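Local coordinates for protein metallo-carboxypeptidase (Pseudomonas aeruginosa, PDB 4A39) that probably acts as a zinc-dependent cytosolic carboxypeptidase of the M14 family, cleaving residues from the C-termini of peptides or proteins, at residues F54-M59 / V118-F123; L161-H166 / L214-N219; P181-A186 / M349-H354. One frame throughout, in Å; residues are numbered along the deposited sequence.

Contact 1. Residues F54-M59 / V118-F123; sequences FKVEGM and VRFAYF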
loop_
_atom_site.group_PDB
_atom_site.type_symbol
_atom_site.label_atom_id
_atom_site.label_comp_id
_atom_site.label_asym_id
_atom_site.label_seq_id
_atom_site.Cartn_x
_atom_site.Cartn_y
_atom_site.Cartn_z
ATOM N N PHE A 54 -0.479 -13.593 12.041
ATOM C CA PHE A 54 -0.166 -14.349 13.245
ATOM C C PHE A 54 0.848 -15.451 13.002
ATOM O O PHE A 54 1.099 -15.847 11.861
ATOM C CB PHE A 54 -1.435 -14.960 13.863
ATOM C CG PHE A 54 -2.181 -15.894 12.947
ATOM C CD1 PHE A 54 -3.134 -15.406 12.059
ATOM C CD2 PHE A 54 -1.935 -17.269 12.981
ATOM C CE1 PHE A 54 -3.837 -16.273 11.217
ATOM C CE2 PHE A 54 -2.632 -18.142 12.142
ATOM C CZ PHE A 54 -3.585 -17.641 11.259
ATOM N N LYS A 55 1.436 -15.940 14.088
ATOM C CA LYS A 55 2.423 -17.007 14.014
ATOM C C LYS A 55 1.918 -18.244 14.748
ATOM O O LYS A 55 1.267 -18.140 15.790
ATOM C CB LYS A 55 3.750 -16.563 14.643
ATOM C CG LYS A 55 4.458 -15.435 13.910
ATOM C CD LYS A 55 5.839 -15.190 14.507
ATOM C CE LYS A 55 6.515 -13.987 13.876
ATOM N NZ LYS A 55 7.867 -13.743 14.459
ATOM N N VAL A 56 2.205 -19.414 14.185
ATOM C CA VAL A 56 1.813 -20.678 14.802
ATOM C C VAL A 56 3.103 -21.421 15.133
ATOM O O VAL A 56 4.009 -21.497 14.307
ATOM C CB VAL A 56 0.966 -21.550 13.843
ATOM C CG1 VAL A 56 0.428 -22.770 14.583
ATOM C CG2 VAL A 56 -0.185 -20.736 13.270
ATOM N N GLU A 57 3.201 -21.961 16.341
ATOM C CA GLU A 57 4.396 -22.695 16.733
ATOM C C GLU A 57 3.994 -24.017 17.374
ATOM O O GLU A 57 2.869 -24.163 17.852
ATOM C CB GLU A 57 5.236 -21.859 17.711
ATOM C CG GLU A 57 5.604 -20.485 17.172
ATOM C CD GLU A 57 6.303 -19.596 18.192
ATOM O OE1 GLU A 57 6.135 -19.813 19.412
ATOM O OE2 GLU A 57 7.008 -18.658 17.761
ATOM N N GLY A 58 4.909 -24.979 17.362
ATOM C CA GLY A 58 4.643 -26.281 17.953
ATOM C C GLY A 58 3.693 -27.180 17.175
ATOM O O GLY A 58 3.036 -28.042 17.758
ATOM N N MET A 59 3.617 -26.998 15.859
ATOM C CA MET A 59 2.727 -27.825 15.049
ATOM C C MET A 59 3.302 -29.221 14.847
ATOM O O MET A 59 4.513 -29.389 14.679
ATOM C CB MET A 59 2.483 -27.177 13.683
ATOM C CG MET A 59 1.871 -25.790 13.743
ATOM S SD MET A 59 1.496 -25.162 12.096
ATOM C CE MET A 59 3.129 -24.810 11.500
ATOM N N VAL A 118 4.930 -21.644 11.372
ATOM C CA VAL A 118 4.572 -20.932 10.158
ATOM C C VAL A 118 3.809 -19.658 10.505
ATOM O O VAL A 118 3.198 -19.559 11.571
ATOM C CB VAL A 118 3.685 -21.825 9.250
ATOM C CG1 VAL A 118 2.293 -21.970 9.854
ATOM C CG2 VAL A 118 3.624 -21.247 7.857
ATOM N N ARG A 119 3.865 -18.673 9.615
ATOM C CA ARG A 119 3.154 -17.418 9.814
ATOM C C ARG A 119 2.113 -17.256 8.707
ATOM O O ARG A 119 2.325 -17.719 7.588
ATOM C CB ARG A 119 4.114 -16.218 9.757
ATOM C CG ARG A 119 5.246 -16.220 10.775
ATOM C CD ARG A 119 6.585 -16.628 10.156
ATOM N NE ARG A 119 7.643 -16.620 11.162
ATOM C CZ ARG A 119 8.221 -15.522 11.633
ATOM N NH1 ARG A 119 7.858 -14.328 11.179
ATOM N NH2 ARG A 119 9.140 -15.618 12.584
ATOM N N PHE A 120 0.986 -16.627 9.033
ATOM C CA PHE A 120 -0.063 -16.350 8.053
ATOM C C PHE A 120 -0.352 -14.858 8.103
ATOM O O PHE A 120 -0.286 -14.241 9.173
ATOM C CB PHE A 120 -1.363 -17.107 8.366
ATOM C CG PHE A 120 -1.271 -18.589 8.180
ATOM C CD1 PHE A 120 -1.548 -19.159 6.942
ATOM C CD2 PHE A 120 -0.932 -19.422 9.241
ATOM C CE1 PHE A 120 -1.493 -20.532 6.762
ATOM C CE2 PHE A 120 -0.877 -20.799 9.073
ATOM C CZ PHE A 120 -1.159 -21.355 7.830
ATOM N N ALA A 121 -0.656 -14.276 6.948
ATOM C CA ALA A 121 -0.973 -12.854 6.884
ATOM C C ALA A 121 -1.897 -12.570 5.709
ATOM O O ALA A 121 -2.023 -13.388 4.797
ATOM C CB ALA A 121 0.301 -12.022 6.764
ATOM N N TYR A 122 -2.542 -11.408 5.735
ATOM C CA TYR A 122 -3.468 -11.026 4.673
ATOM C C TYR A 122 -2.684 -10.655 3.414
ATOM O O TYR A 122 -3.187 -10.777 2.292
ATOM C CB TYR A 122 -4.348 -9.867 5.157
ATOM C CG TYR A 122 -5.507 -9.507 4.249
ATOM C CD1 TYR A 122 -6.205 -10.491 3.537
ATOM C CD2 TYR A 122 -5.931 -8.184 4.130
ATOM C CE1 TYR A 122 -7.294 -10.163 2.728
ATOM C CE2 TYR A 122 -7.016 -7.846 3.326
ATOM C CZ TYR A 122 -7.692 -8.837 2.627
ATOM O OH TYR A 122 -8.764 -8.499 1.826
ATOM N N PHE A 123 -1.454 -10.193 3.614
ATOM C CA PHE A 123 -0.541 -9.855 2.520
ATOM C C PHE A 123 0.872 -9.894 3.098
ATOM O O PHE A 123 1.046 -9.774 4.310
ATOM C CB PHE A 123 -0.812 -8.455 1.950
ATOM C CG PHE A 123 -0.147 -8.212 0.617
ATOM C CD1 PHE A 123 -0.738 -8.666 -0.560
ATOM C CD2 PHE A 123 1.087 -7.571 0.542
ATOM C CE1 PHE A 123 -0.106 -8.486 -1.789
ATOM C CE2 PHE A 123 1.728 -7.386 -0.685
ATOM C CZ PHE A 123 1.129 -7.845 -1.850
#
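Strands 53-57 and 118-121 are antiparallel neighbours in the mixed beta-sheet of the N-terminal domain of this cytosolic carboxypeptidase, their short axes 4.7 Å apart and at 156°. Two hydrogen-bonded pairs, Phe54-Phe120 and Val56-Val118, flank the non-hydrogen-bonded pair Lys55-Arg119. In the second of them Val56 N reaches Val118 O at 2.8 Å, nearly along the carbonyl axis, while the return bond from Val118 N to Val56 O is longer, at 3.1 Å.

On the face carrying Phe54, Val56, Val118 and Phe120, the bumps and hollows are apolar. Phe54 holds CG in the crowded position between backbone N and carbonyl carbon (chi1 59°), which brings the ring over to the partner strand. One face of that ring takes Phe120 CB as its bump, a CH-pi contact with CB 4.0 Å from the ring centroid. The two rings run side by side with planes 30° apart, but are slid so far, centroids 5.5 Å apart, that they barely overlap. Val56 CG2 sits at the edge of both rings, near their planes. Phe67 and Phe109 continue the aromatic packing.

The face of Lys55 and Arg119 is polar. The extended lysine chain lies along the arginine, whose bend at chi2 lays the guanidinium flat beneath Lys55 CD and CE. Lys55 NZ comes within 2.9 Å of Arg119 NH2, a like-charge approach of two donors that should cost energy; a cation-pi contact with Phe20 may offset part of it. Beyond Gly58 the chain bends toward the partner strand, and Met59 crosses Val118 so closely that CE stands 3.4 Å from Val118 CG1.

Contact 2. Residues L161-H166 / L214-N219; sequences LRVRRH and LYLVPN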
loop_
_atom_site.group_PDB
_atom_site.type_symbol
_atom_site.label_atom_id
_atom_site.label_comp_id
_atom_site.label_asym_id
_atom_site.label_seq_id
_atom_site.Cartn_x
_atom_site.Cartn_y
_atom_site.Cartn_z
ATOM N N LEU A 161 11.321 12.067 1.954
ATOM C CA LEU A 161 12.598 12.017 1.252
ATOM C C LEU A 161 12.522 12.787 -0.054
ATOM O O LEU A 161 11.477 12.816 -0.696
ATOM C CB LEU A 161 12.978 10.564 0.944
ATOM C CG LEU A 161 12.929 9.569 2.107
ATOM C CD1 LEU A 161 13.204 8.167 1.585
ATOM C CD2 LEU A 161 13.942 9.967 3.175
ATOM N N ARG A 162 13.625 13.428 -0.436
ATOM C CA ARG A 162 13.657 14.156 -1.698
ATOM C C ARG A 162 14.833 13.689 -2.531
ATOM O O ARG A 162 15.963 13.597 -2.042
ATOM C CB ARG A 162 13.750 15.678 -1.492
ATOM C CG ARG A 162 13.879 16.434 -2.827
ATOM C CD ARG A 162 13.553 17.916 -2.723
ATOM N NE ARG A 162 14.564 18.669 -1.988
ATOM C CZ ARG A 162 14.508 19.981 -1.789
ATOM N NH1 ARG A 162 13.489 20.682 -2.269
ATOM N NH2 ARG A 162 15.471 20.594 -1.113
ATOM N N VAL A 163 14.551 13.368 -3.789
ATOM C CA VAL A 163 15.578 12.925 -4.720
ATOM C C VAL A 163 15.805 14.105 -5.661
ATOM O O VAL A 163 14.924 14.471 -6.436
ATOM C CB VAL A 163 15.107 11.697 -5.533
ATOM C CG1 VAL A 163 16.243 11.175 -6.392
ATOM C CG2 VAL A 163 14.602 10.611 -4.594
ATOM N N ARG A 164 16.983 14.714 -5.567
ATOM C CA ARG A 164 17.328 15.865 -6.397
ATOM C C ARG A 164 18.772 15.714 -6.857
ATOM O O ARG A 164 19.697 15.775 -6.045
ATOM C CB ARG A 164 17.156 17.154 -5.583
ATOM C CG ARG A 164 17.506 18.452 -6.309
ATOM C CD ARG A 164 17.111 19.661 -5.449
ATOM N NE ARG A 164 17.511 20.951 -6.012
ATOM C CZ ARG A 164 16.900 21.564 -7.025
ATOM N NH1 ARG A 164 15.844 21.012 -7.604
ATOM N NH2 ARG A 164 17.348 22.738 -7.457
ATOM N N ARG A 165 18.966 15.513 -8.157
ATOM C CA ARG A 165 20.308 15.335 -8.698
ATOM C C ARG A 165 20.781 16.485 -9.580
ATOM O O ARG A 165 21.930 16.501 -10.024
ATOM C CB ARG A 165 20.387 14.011 -9.463
ATOM C CG ARG A 165 20.297 12.798 -8.545
ATOM C CD ARG A 165 20.307 11.480 -9.296
ATOM N NE ARG A 165 20.294 10.352 -8.365
ATOM C CZ ARG A 165 20.174 9.078 -8.724
ATOM N NH1 ARG A 165 20.055 8.752 -10.005
ATOM N NH2 ARG A 165 20.177 8.126 -7.801
ATOM N N HIS A 166 19.895 17.442 -9.830
ATOM C CA HIS A 166 20.225 18.612 -10.642
ATOM C C HIS A 166 19.698 19.858 -9.942
ATOM O O HIS A 166 18.494 20.009 -9.749
ATOM C CB HIS A 166 19.612 18.493 -12.039
ATOM C CG HIS A 166 20.381 17.598 -12.959
ATOM N ND1 HIS A 166 20.578 16.258 -12.703
ATOM C CD2 HIS A 166 21.018 17.856 -14.126
ATOM C CE1 HIS A 166 21.304 15.729 -13.672
ATOM N NE2 HIS A 166 21.583 16.677 -14.548
ATOM N N LEU A 214 12.035 14.009 -6.895
ATOM C CA LEU A 214 11.008 13.139 -6.340
ATOM C C LEU A 214 10.834 13.424 -4.856
ATOM O O LEU A 214 11.816 13.557 -4.124
ATOM C CB LEU A 214 11.385 11.671 -6.534
ATOM C CG LEU A 214 11.769 11.247 -7.953
ATOM C CD1 LEU A 214 12.092 9.765 -7.948
ATOM C CD2 LEU A 214 10.640 11.551 -8.928
ATOM N N TYR A 215 9.578 13.550 -4.433
ATOM C CA TYR A 215 9.223 13.784 -3.034
ATOM C C TYR A 215 8.503 12.501 -2.629
ATOM O O TYR A 215 7.392 12.224 -3.092
ATOM C CB TYR A 215 8.301 14.998 -2.918
ATOM C CG TYR A 215 9.010 16.317 -3.164
ATOM C CD1 TYR A 215 9.425 16.679 -4.445
ATOM C CD2 TYR A 215 9.280 17.191 -2.114
ATOM C CE1 TYR A 215 10.091 17.883 -4.675
ATOM C CE2 TYR A 215 9.945 18.402 -2.333
ATOM C CZ TYR A 215 10.344 18.739 -3.614
ATOM O OH TYR A 215 10.982 19.940 -3.841
ATOM N N LEU A 216 9.145 11.729 -1.757
ATOM C CA LEU A 216 8.624 10.427 -1.354
ATOM C C LEU A 216 8.335 10.243 0.127
ATOM O O LEU A 216 9.142 10.615 0.975
ATOM C CB LEU A 216 9.628 9.348 -1.767
ATOM C CG LEU A 216 10.257 9.439 -3.160
ATOM C CD1 LEU A 216 11.373 8.413 -3.276
ATOM C CD2 LEU A 216 9.197 9.218 -4.223
ATOM N N VAL A 217 7.185 9.647 0.424
ATOM C CA VAL A 217 6.808 9.339 1.803
ATOM C C VAL A 217 6.536 7.837 1.827
ATOM O O VAL A 217 5.441 7.397 1.492
ATOM C CB VAL A 217 5.526 10.076 2.248
ATOM C CG1 VAL A 217 5.144 9.631 3.655
ATOM C CG2 VAL A 217 5.748 11.589 2.226
ATOM N N PRO A 218 7.541 7.031 2.213
ATOM C CA PRO A 218 7.440 5.567 2.284
ATOM C C PRO A 218 6.282 5.005 3.106
ATOM O O PRO A 218 5.723 3.962 2.753
ATOM C CB PRO A 218 8.797 5.157 2.847
ATOM C CG PRO A 218 9.708 6.193 2.269
ATOM C CD PRO A 218 8.922 7.465 2.490
ATOM N N ASN A 219 5.939 5.661 4.211
ATOM C CA ASN A 219 4.821 5.187 5.027
ATOM C C ASN A 219 4.103 6.312 5.763
ATOM O O ASN A 219 4.667 6.982 6.635
ATOM C CB ASN A 219 5.280 4.117 6.019
ATOM C CG ASN A 219 4.112 3.382 6.647
ATOM O OD1 ASN A 219 3.394 3.933 7.481
ATOM N ND2 ASN A 219 3.901 2.135 6.231
#
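Four backbone hydrogen bonds join Leu161-Val163 to Leu214-Leu216 in antiparallel register. Leu161 N gives to Leu216 O at 2.8 Å, and Leu161 O receives Leu216 N in return. Val163 N reaches Leu214 O at 2.8 Å; the reverse bond, from Leu214 N to a lone pair of Val163 O, is longer at 3.0 Å. Leu214 O also receives a weaker CA-H...O contact from Arg162 CA at 3.1 Å. Between these pairs, the backbones of Arg162 and Tyr215 face outward and bond to the next strands, Arg162 to Glu145 and Tyr215 to Leu173 and Val175.

The side chains of that central pair supply a fifth bond. Arg162 runs alongside Tyr215, and its bend at chi3 (71°) sets CD 3.4 Å from Tyr215 CZ. NH1 then donates within the guanidinium plane to Tyr215 OH, 3.1 Å away at an angle of 160°, with guanidinium and ring planes 76° apart. Trp174 stacks on the tyrosine ring.

The other face is apolar: Val163 CG2 meets Leu216 CD1, and helices 185-196 and 203-211 pack against it. This antiparallel pairing joins strand 157-163 to the parallel core strands of the helix-covered mixed sheet of the zinc carboxypeptidase domain.

Contact 3. Residues P181-A186 / M349-H354; sequences PGEHMA and MPFKDH. With ZN (zinc ion), chain C; GEM ((2-guanidinoethylmercapto)succinic acid), chain D.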
loop_
_atom_site.group_PDB
_atom_site.type_symbol
_atom_site.label_atom_id
_atom_site.label_comp_id
_atom_site.label_asym_id
_atom_site.label_seq_id
_atom_site.Cartn_x
_atom_site.Cartn_y
_atom_site.Cartn_z
ATOM N N PRO A 181 -3.016 1.487 6.955
ATOM C CA PRO A 181 -2.037 0.531 7.484
ATOM C C PRO A 181 -2.049 -0.907 6.993
ATOM O O PRO A 181 -0.990 -1.527 6.881
ATOM C CB PRO A 181 -2.236 0.639 8.995
ATOM C CG PRO A 181 -3.695 0.928 9.115
ATOM C CD PRO A 181 -3.885 1.984 8.039
ATOM N N GLY A 182 -3.230 -1.441 6.698
ATOM C CA GLY A 182 -3.301 -2.819 6.245
ATOM C C GLY A 182 -2.891 -3.058 4.803
ATOM O O GLY A 182 -2.742 -4.208 4.380
ATOM N N GLU A 183 -2.692 -1.986 4.044
ATOM C CA GLU A 183 -2.337 -2.118 2.631
ATOM C C GLU A 183 -0.828 -2.157 2.432
ATOM O O GLU A 183 -0.238 -1.301 1.775
ATOM C CB GLU A 183 -2.998 -0.972 1.850
ATOM C CG GLU A 183 -4.523 -1.131 1.794
ATOM C CD GLU A 183 -5.270 0.151 1.472
ATOM O OE1 GLU A 183 -4.698 1.030 0.789
ATOM O OE2 GLU A 183 -6.445 0.268 1.895
ATOM N N HIS A 184 -0.223 -3.202 2.992
ATOM C CA HIS A 184 1.222 -3.401 2.964
ATOM C C HIS A 184 1.890 -3.429 1.599
ATOM O O HIS A 184 3.092 -3.181 1.493
ATOM C CB HIS A 184 1.562 -4.662 3.764
ATOM C CG HIS A 184 1.397 -4.485 5.242
ATOM N ND1 HIS A 184 2.464 -4.279 6.090
ATOM C CD2 HIS A 184 0.285 -4.408 6.011
ATOM C CE1 HIS A 184 2.016 -4.083 7.318
ATOM N NE2 HIS A 184 0.698 -4.155 7.299
ATOM N N MET A 185 1.128 -3.737 0.556
ATOM C CA MET A 185 1.690 -3.738 -0.788
ATOM C C MET A 185 2.194 -2.335 -1.116
ATOM O O MET A 185 3.106 -2.166 -1.924
ATOM C CB MET A 185 0.629 -4.154 -1.817
ATOM C CG MET A 185 -0.677 -3.354 -1.748
ATOM S SD MET A 185 -1.842 -3.951 -0.497
ATOM C CE MET A 185 -2.518 -5.402 -1.343
ATOM N N ALA A 186 1.606 -1.327 -0.477
ATOM C CA ALA A 186 1.980 0.062 -0.727
ATOM C C ALA A 186 3.445 0.389 -0.425
ATOM O O ALA A 186 4.141 0.956 -1.271
ATOM C CB ALA A 186 1.059 0.999 0.042
ATOM N N MET A 349 -3.263 -1.797 -5.913
ATOM C CA MET A 349 -2.731 -3.137 -6.148
ATOM C C MET A 349 -3.639 -4.103 -5.387
ATOM O O MET A 349 -4.145 -3.780 -4.310
ATOM C CB MET A 349 -1.292 -3.240 -5.650
ATOM C CG MET A 349 -0.290 -2.469 -6.500
ATOM S SD MET A 349 1.316 -2.388 -5.682
ATOM C CE MET A 349 1.028 -0.995 -4.553
ATOM N N PRO A 350 -3.848 -5.307 -5.932
ATOM C CA PRO A 350 -4.714 -6.311 -5.308
ATOM C C PRO A 350 -4.160 -7.143 -4.160
ATOM O O PRO A 350 -2.971 -7.448 -4.119
ATOM C CB PRO A 350 -5.090 -7.196 -6.485
ATOM C CG PRO A 350 -3.796 -7.246 -7.254
ATOM C CD PRO A 350 -3.343 -5.786 -7.234
ATOM N N PHE A 351 -5.042 -7.507 -3.231
ATOM C CA PHE A 351 -4.669 -8.387 -2.127
ATOM C C PHE A 351 -4.739 -9.815 -2.664
ATOM O O PHE A 351 -4.168 -10.735 -2.078
ATOM C CB PHE A 351 -5.642 -8.267 -0.946
ATOM C CG PHE A 351 -5.326 -7.140 -0.012
ATOM C CD1 PHE A 351 -5.813 -5.859 -0.255
ATOM C CD2 PHE A 351 -4.529 -7.353 1.102
ATOM C CE1 PHE A 351 -5.507 -4.808 0.604
ATOM C CE2 PHE A 351 -4.213 -6.308 1.970
ATOM C CZ PHE A 351 -4.705 -5.031 1.720
ATOM N N LYS A 352 -5.464 -9.988 -3.768
ATOM C CA LYS A 352 -5.628 -11.290 -4.415
ATOM C C LYS A 352 -4.480 -11.439 -5.414
ATOM O O LYS A 352 -3.317 -11.399 -5.019
ATOM C CB LYS A 352 -6.995 -11.355 -5.120
ATOM C CG LYS A 352 -8.183 -11.300 -4.156
ATOM C CD LYS A 352 -9.509 -11.183 -4.891
ATOM C CE LYS A 352 -10.685 -11.151 -3.917
ATOM N NZ LYS A 352 -11.984 -11.020 -4.642
ATOM N N ASP A 353 -4.791 -11.609 -6.696
ATOM C CA ASP A 353 -3.756 -11.727 -7.724
ATOM C C ASP A 353 -4.102 -10.688 -8.781
ATOM O O ASP A 353 -5.175 -10.088 -8.733
ATOM C CB ASP A 353 -3.792 -13.132 -8.356
ATOM C CG ASP A 353 -2.502 -13.500 -9.103
ATOM O OD1 ASP A 353 -1.622 -12.642 -9.302
ATOM O OD2 ASP A 353 -2.374 -14.678 -9.501
ATOM N N HIS A 354 -3.176 -10.443 -9.702
ATOM C CA HIS A 354 -3.427 -9.537 -10.818
ATOM C C HIS A 354 -3.802 -10.582 -11.862
ATOM O O HIS A 354 -2.936 -11.132 -12.538
ATOM C CB HIS A 354 -2.143 -8.804 -11.217
ATOM C CG HIS A 354 -2.310 -7.875 -12.383
ATOM N ND1 HIS A 354 -1.597 -8.018 -13.555
ATOM C CD2 HIS A 354 -3.091 -6.781 -12.549
ATOM C CE1 HIS A 354 -1.930 -7.052 -14.393
ATOM N NE2 HIS A 354 -2.835 -6.288 -13.806
HETATM ZN ZN ZN C . -6.385 2.457 0.897
HETATM C C8 GEM D . -9.769 4.473 -1.652
HETATM S S7 GEM D . -8.248 5.304 -2.241
HETATM C C6 GEM D . -8.887 6.157 -3.728
HETATM C C5 GEM D . -10.063 5.454 -4.412
HETATM N N3 GEM D . -11.278 5.568 -3.594
HETATM C C1 GEM D . -12.316 6.263 -4.056
HETATM N N4 GEM D . -12.233 6.854 -5.245
HETATM N N2 GEM D . -13.427 6.378 -3.336
HETATM C C9 GEM D . -10.128 4.900 -0.227
HETATM O O14 GEM D . -9.439 5.804 0.299
HETATM O O15 GEM D . -11.089 4.311 0.308
HETATM C C10 GEM D . -9.630 2.952 -1.742
HETATM C C11 GEM D . -8.496 2.428 -0.857
HETATM O O12 GEM D . -7.646 1.682 -1.392
HETATM O O13 GEM D . -8.512 2.772 0.343
#
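Met185, on helix 185-196, threads its side chain between the end of strand 343-350 and the ring of Phe351. Its CB lies 4.2 Å from Met349 CE, a light touch. CG occupies the crowded position between backbone N and carbonyl carbon (chi1 53°) and passes Met349 CB at 4.0 Å, the two methionines sliding past each other in opposite directions. Bends at chi2 and chi3 then fold the chain over the aromatic ring. SD stands 4.1 Å from the Phe351 centroid, over the face, which makes this a Met-aromatic contact. The methyl tip is better centred: CE is 3.4 Å from the same centroid and only 7° off the ring normal, a nearly axial CH-pi contact. CE also approaches Pro350 O at 3.5 Å.

Phe351 also meets the zinc-binding turn: Gly182 O lies at the ring edge, in its plane, 3.4 Å from Phe351 CZ, and Glu183 CG packs near CZ. Glu183 is the centre of an inverse gamma turn, and its carboxylate is turned almost perpendicular to the ring.

From there the extended glutamate reaches the metal, which it chelates unequally: OE1 binds zinc at 2.2 Å and OE2 at 2.4 Å. His180 and His273 also bind the ion, His180 and Glu183 forming the HxxE motif of M14 peptidases, and O13 of the inhibitor's carboxylate joins them. Gly274 N donates to OE1, so this oxygen is held by both metal and amide. Because Glu348, the predicted proton donor/acceptor, immediately precedes Met349, the apolar contact ties the zinc-binding turn to the strand bearing that residue; metal and amide together would be expected to keep the Glu183 carboxylate ionised.

How the contacts relate
Contact 1 comes first along the chain and belongs to the N-terminal sheet, whereas contacts 2 and 3 both involve the mixed sheet of the zinc carboxypeptidase domain and alternate their segments in sequence. Contacts 1 and 2 lie on opposite sides of the chain's centre, with their own centres about 35 Å apart. Contact 3, near the middle, is about 19 Å from contact 1 and 23 Å from contact 2, centre to centre. It touches contact 1 directly: Tyr122 stacks on Phe351, and Phe123 packs against Met185. Through these rings the segment after strand 118-121 packs directly on the residues next to the zinc-binding Glu183. Helix 185-196, which carries Met185 of contact 3, also packs on Leu216 of contact 2.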